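Local coordinates for uncharacterized protein MG027 (Mycoplasma genitalium, PDB 1Q8C) that is of unknown function but has an all-helical fold homologous to that of NusB proteins, the bacterial transcription antitermination factors, at residues E23-L28 / V105-L110; L100-V105 / Y134-E139. One frame throughout, in Å; residues are numbered along the deposited sequence.

Contact 1 of 2, residues E23-L28 / V105-L110; sequences EFIFSL and VVLCAL
Ile25 and Cys108 meet near the centre of the chain, where helix 14-28 packs against helix 100-116 in the NusB-like helical fold. The CD1 methyl of Ile25 ends 3.9 Å from CB of Cys108 and lies as near to that residue's CA, meeting the base of the side chain rather than its sulfur. The extended outer arm of Ile25 (chi2 168°) carries CD1 across to the facing helix. SG of Cys108 stands anti to the backbone N (chi1 178°) and turns aside, leaving CB as the surface that meets the methyl. The other branch of Ile25, CG2, approaches CD1 of Leu107 more loosely, at 4.4 Å. One isoleucine thus spreads its two arms over two consecutive residues of the opposing helix. Phe64 of helix 55-81 covers Ile25, and Phe71 and Ile75 cover Leu107. With all three touching residues buried and no hydrogen bond between 23-28 and 105-110, the contact across these two segments is apolar and rests on the fit of methyl and methylene groups.

Contact 2 of 2, residues L100-V105 / Y134-E139; sequences LLTTAV and YSQGAE
Leu101, in the first turn of helix 100-116, reaches across to Tyr134 and Gln136, which stand either side of Ser135 in the Schellman motif that ends helix 120-133 of this NusB-like helical fold. In that motif Ser135, with its positive phi, is the C-prime residue: Gln136 N bonds to Met131 O, and Ser135 N to Asp132 O. The reversal places Tyr134 and Gln136 so that both side chains set out toward helix 100-116.

Traced outward, Leu101 leaves its helix with CB pointing at the loop, though CB itself is still well short of the tyrosine. CG stands anti to the backbone N (chi1 179°), which carries the fork of the side chain toward Tyr134 and Gln136. CG remains a little back from both, and the contact is made by its two methyls. CD2 rests against the two side chains where they lie next to each other: it is 3.6 Å from Tyr134 CB and nearly as close to CG at the root of the ring, and 3.7 Å from Gln136 CG beside it. Gln136 bends at chi2, bringing the end of its chain back alongside the same methyl, and its side chain crosses that of Thr102 at about a right angle.

Thr102 is held at the start of its helix by a bond from its N to Asp99 OD2, and Met131 of helix 120-133 packs on its side chain. Ile19 and Glu23 of helix 14-28 also touch Tyr134. The remaining methyl, Leu101 CD1, makes a CH-pi contact with the phenol ring, sitting over the face 4.0 Å from its centroid and only 12° off the ring normal.

Helix 100-116 serves both contacts: its first turns meet both the loop after helix 120-133, in contact 2, and helix 14-28, and the next turn carries on the packing with Ile25 in contact 1, with Val105 common to the two segments. Their centres lie 10 Å apart, contact 1 deep in the core and contact 2 nearer its margin. They also touch directly. Phe26 packs back on the helix start, its CE1 3.7 Å from Leu101 N and its backbone N 3.7 Å from Ala104 CB, while Glu23 CG lies close to Tyr134 OH, at 3.1 Å. No active site is known; a bound sodium ion lies about 11 Å from the Ile25 side chain.

Contact 1 of 2, residues E23-L28 / V105-L110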
loop_
_atom_site.group_PDB
_atom_site.type_symbol
_atom_site.label_atom_id
_atom_site.label_comp_id
_atom_site.label_asym_id
_atom_site.label_seq_id
_atom_site.Cartn_x
_atom_site.Cartn_y
_atom_site.Cartn_z
ATOM N N GLU A 23 3.096 -7.244 2.387
ATOM C CA GLU A 23 2.994 -8.686 2.192
ATOM C C GLU A 23 1.621 -9.170 2.644
ATOM O O GLU A 23 1.012 -10.009 1.995
ATOM C CB GLU A 23 4.106 -9.439 2.934
ATOM C CG GLU A 23 4.995 -10.313 2.058
ATOM C CD GLU A 23 4.308 -10.897 0.824
ATOM O OE1 GLU A 23 3.945 -12.104 0.862
ATOM O OE2 GLU A 23 4.151 -10.161 -0.202
ATOM N N PHE A 24 1.135 -8.600 3.741
ATOM C CA PHE A 24 -0.192 -8.930 4.263
ATOM C C PHE A 24 -1.307 -8.595 3.252
ATOM O O PHE A 24 -2.128 -9.446 2.899
ATOM C CB PHE A 24 -0.410 -8.170 5.569
ATOM C CG PHE A 24 -1.766 -8.346 6.145
ATOM C CD1 PHE A 24 -2.164 -9.556 6.671
ATOM C CD2 PHE A 24 -2.652 -7.273 6.181
ATOM C CE1 PHE A 24 -3.455 -9.704 7.207
ATOM C CE2 PHE A 24 -3.905 -7.400 6.711
ATOM C CZ PHE A 24 -4.313 -8.626 7.224
ATOM N N ILE A 25 -1.310 -7.344 2.795
ATOM C CA ILE A 25 -2.294 -6.845 1.850
ATOM C C ILE A 25 -2.237 -7.764 0.622
ATOM O O ILE A 25 -3.259 -8.281 0.189
ATOM C CB ILE A 25 -1.987 -5.375 1.454
ATOM C CG1 ILE A 25 -2.217 -4.419 2.628
ATOM C CG2 ILE A 25 -2.862 -4.968 0.287
ATOM C CD1 ILE A 25 -1.678 -3.016 2.403
ATOM N N PHE A 26 -1.027 -8.005 0.119
ATOM C CA PHE A 26 -0.792 -8.870 -1.038
ATOM C C PHE A 26 -1.501 -10.212 -0.932
ATOM O O PHE A 26 -2.089 -10.675 -1.912
ATOM C CB PHE A 26 0.709 -9.156 -1.223
ATOM C CG PHE A 26 1.013 -10.049 -2.391
ATOM C CD1 PHE A 26 0.578 -9.709 -3.659
ATOM C CD2 PHE A 26 1.742 -11.225 -2.227
ATOM C CE1 PHE A 26 0.854 -10.521 -4.755
ATOM C CE2 PHE A 26 2.031 -12.045 -3.312
ATOM C CZ PHE A 26 1.586 -11.691 -4.586
ATOM N N SER A 27 -1.403 -10.836 0.246
ATOM C CA SER A 27 -1.954 -12.166 0.484
ATOM C C SER A 27 -3.469 -12.154 0.471
ATOM O O SER A 27 -4.088 -13.188 0.217
ATOM C CB SER A 27 -1.457 -12.741 1.819
ATOM O OG SER A 27 -1.985 -12.020 2.939
ATOM N N LEU A 28 -4.050 -10.988 0.750
ATOM C CA LEU A 28 -5.491 -10.783 0.766
ATOM C C LEU A 28 -6.075 -10.472 -0.608
ATOM O O LEU A 28 -7.252 -10.768 -0.863
ATOM C CB LEU A 28 -5.860 -9.604 1.684
ATOM C CG LEU A 28 -5.733 -9.613 3.216
ATOM C CD1 LEU A 28 -5.996 -8.224 3.723
ATOM C CD2 LEU A 28 -6.727 -10.548 3.875
ATOM N N VAL A 105 1.619 -2.623 -2.802
ATOM C CA VAL A 105 2.514 -1.529 -2.453
ATOM C C VAL A 105 1.789 -0.173 -2.536
ATOM O O VAL A 105 1.937 0.661 -1.647
ATOM C CB VAL A 105 3.742 -1.473 -3.374
ATOM C CG1 VAL A 105 4.516 -0.158 -3.147
ATOM C CG2 VAL A 105 4.632 -2.690 -3.165
ATOM N N VAL A 106 1.011 0.049 -3.592
ATOM C CA VAL A 106 0.283 1.311 -3.740
ATOM C C VAL A 106 -0.829 1.432 -2.666
ATOM O O VAL A 106 -1.016 2.485 -2.090
ATOM C CB VAL A 106 -0.337 1.485 -5.143
ATOM C CG1 VAL A 106 -1.250 2.716 -5.167
ATOM C CG2 VAL A 106 0.754 1.645 -6.212
ATOM N N LEU A 107 -1.569 0.369 -2.406
ATOM C CA LEU A 107 -2.606 0.430 -1.370
ATOM C C LEU A 107 -2.031 0.682 0.015
ATOM O O LEU A 107 -2.704 1.256 0.866
ATOM C CB LEU A 107 -3.419 -0.858 -1.350
ATOM C CG LEU A 107 -4.328 -0.982 -2.567
ATOM C CD1 LEU A 107 -4.762 -2.417 -2.740
ATOM C CD2 LEU A 107 -5.515 -0.060 -2.412
ATOM N N CYS A 108 -0.793 0.263 0.254
ATOM C CA CYS A 108 -0.186 0.470 1.569
ATOM C C CYS A 108 0.103 1.951 1.764
ATOM O O CYS A 108 -0.144 2.495 2.830
ATOM C CB CYS A 108 1.075 -0.392 1.750
ATOM S SG CYS A 108 1.973 -0.173 3.335
ATOM N N ALA A 109 0.603 2.595 0.709
ATOM C CA ALA A 109 0.921 4.022 0.700
ATOM C C ALA A 109 -0.312 4.906 0.929
ATOM O O ALA A 109 -0.252 5.912 1.658
ATOM C CB ALA A 109 1.588 4.393 -0.637
ATOM N N LEU A 110 -1.404 4.544 0.260
ATOM C CA LEU A 110 -2.705 5.180 0.446
ATOM C C LEU A 110 -3.199 4.981 1.868
ATOM O O LEU A 110 -3.726 5.899 2.486
ATOM C CB LEU A 110 -3.741 4.564 -0.498
ATOM C CG LEU A 110 -3.519 4.753 -2.001
ATOM C CD1 LEU A 110 -4.549 4.024 -2.841
ATOM C CD2 LEU A 110 -3.588 6.210 -2.302
#

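Contact 2 of 2, residues L100-V105 / Y134-E139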
loop_
_atom_site.group_PDB
_atom_site.type_symbol
_atom_site.label_atom_id
_atom_site.label_comp_id
_atom_site.label_asym_id
_atom_site.label_seq_id
_atom_site.Cartn_x
_atom_site.Cartn_y
_atom_site.Cartn_z
ATOM N N LEU A 100 -0.369 -7.354 -8.929
ATOM C CA LEU A 100 -0.945 -7.362 -7.586
ATOM C C LEU A 100 0.025 -7.006 -6.469
ATOM O O LEU A 100 -0.392 -6.485 -5.446
ATOM C CB LEU A 100 -1.598 -8.709 -7.286
ATOM C CG LEU A 100 -3.030 -8.829 -7.822
ATOM C CD1 LEU A 100 -3.677 -10.108 -7.298
ATOM C CD2 LEU A 100 -3.870 -7.603 -7.438
ATOM N N LEU A 101 1.302 -7.321 -6.628
ATOM C CA LEU A 101 2.287 -6.874 -5.658
ATOM C C LEU A 101 2.422 -5.369 -5.755
ATOM O O LEU A 101 2.430 -4.697 -4.744
ATOM C CB LEU A 101 3.642 -7.550 -5.873
ATOM C CG LEU A 101 4.819 -7.181 -4.958
ATOM C CD1 LEU A 101 4.468 -7.309 -3.486
ATOM C CD2 LEU A 101 5.980 -8.099 -5.289
ATOM N N THR A 102 2.499 -4.834 -6.968
ATOM C CA THR A 102 2.613 -3.385 -7.153
ATOM C C THR A 102 1.361 -2.701 -6.647
ATOM O O THR A 102 1.436 -1.608 -6.094
ATOM C CB THR A 102 2.826 -2.991 -8.627
ATOM O OG1 THR A 102 1.639 -3.279 -9.382
ATOM C CG2 THR A 102 3.937 -3.813 -9.275
ATOM N N THR A 103 0.214 -3.349 -6.820
ATOM C CA THR A 103 -1.036 -2.843 -6.258
ATOM C C THR A 103 -0.951 -2.827 -4.720
ATOM O O THR A 103 -1.330 -1.858 -4.096
ATOM C CB THR A 103 -2.271 -3.682 -6.725
ATOM O OG1 THR A 103 -2.413 -3.627 -8.151
ATOM C CG2 THR A 103 -3.569 -3.071 -6.221
ATOM N N ALA A 104 -0.430 -3.894 -4.117
ATOM C CA ALA A 104 -0.365 -4.003 -2.654
ATOM C C ALA A 104 0.537 -2.917 -2.077
ATOM O O ALA A 104 0.265 -2.367 -1.011
ATOM C CB ALA A 104 0.135 -5.402 -2.244
ATOM N N VAL A 105 1.619 -2.623 -2.802
ATOM C CA VAL A 105 2.514 -1.529 -2.453
ATOM C C VAL A 105 1.789 -0.173 -2.536
ATOM O O VAL A 105 1.937 0.661 -1.647
ATOM C CB VAL A 105 3.742 -1.473 -3.374
ATOM C CG1 VAL A 105 4.516 -0.158 -3.147
ATOM C CG2 VAL A 105 4.632 -2.690 -3.165
ATOM N N TYR A 134 11.506 -6.379 -3.575
ATOM C CA TYR A 134 10.811 -7.479 -4.241
ATOM C C TYR A 134 11.294 -7.625 -5.696
ATOM O O TYR A 134 10.645 -8.280 -6.523
ATOM C CB TYR A 134 9.299 -7.232 -4.203
ATOM C CG TYR A 134 8.641 -7.451 -2.854
ATOM C CD1 TYR A 134 8.109 -6.384 -2.137
ATOM C CD2 TYR A 134 8.511 -8.734 -2.315
ATOM C CE1 TYR A 134 7.483 -6.576 -0.909
ATOM C CE2 TYR A 134 7.886 -8.936 -1.086
ATOM C CZ TYR A 134 7.376 -7.850 -0.391
ATOM O OH TYR A 134 6.759 -8.024 0.821
ATOM N N SER A 135 12.446 -7.026 -5.991
ATOM C CA SER A 135 13.013 -6.989 -7.332
ATOM C C SER A 135 11.926 -6.982 -8.389
ATOM O O SER A 135 11.877 -7.858 -9.252
ATOM C CB SER A 135 13.941 -8.177 -7.553
ATOM O OG SER A 135 13.202 -9.389 -7.572
ATOM N N GLN A 136 11.039 -6.000 -8.289
ATOM C CA GLN A 136 9.972 -5.845 -9.256
ATOM C C GLN A 136 10.553 -5.072 -10.435
ATOM O O GLN A 136 10.477 -5.532 -11.598
ATOM C CB GLN A 136 8.775 -5.145 -8.628
ATOM C CG GLN A 136 7.879 -6.114 -7.840
ATOM C CD GLN A 136 6.860 -6.823 -8.727
ATOM O OE1 GLN A 136 5.887 -6.207 -9.186
ATOM N NE2 GLN A 136 7.082 -8.113 -8.972
ATOM N N GLY A 137 11.199 -3.943 -10.138
ATOM C CA GLY A 137 11.810 -3.128 -11.183
ATOM C C GLY A 137 10.731 -2.623 -12.130
ATOM O O GLY A 137 10.942 -2.503 -13.336
ATOM N N ALA A 138 9.540 -2.396 -11.561
ATOM C CA ALA A 138 8.424 -1.763 -12.263
ATOM C C ALA A 138 8.133 -0.459 -11.511
ATOM O O ALA A 138 7.007 0.048 -11.513
ATOM C CB ALA A 138 7.198 -2.686 -12.281
ATOM N N GLU A 139 9.180 0.042 -10.846
ATOM C CA GLU A 139 9.227 1.351 -10.188
ATOM C C GLU A 139 8.526 2.459 -10.993
ATOM O O GLU A 139 7.952 3.375 -10.411
ATOM C CB GLU A 139 10.705 1.762 -9.964
ATOM C CG GLU A 139 11.404 1.205 -8.701
ATOM C CD GLU A 139 12.934 1.341 -8.755
ATOM O OE1 GLU A 139 13.587 1.525 -7.695
ATOM O OE2 GLU A 139 13.497 1.262 -9.866
#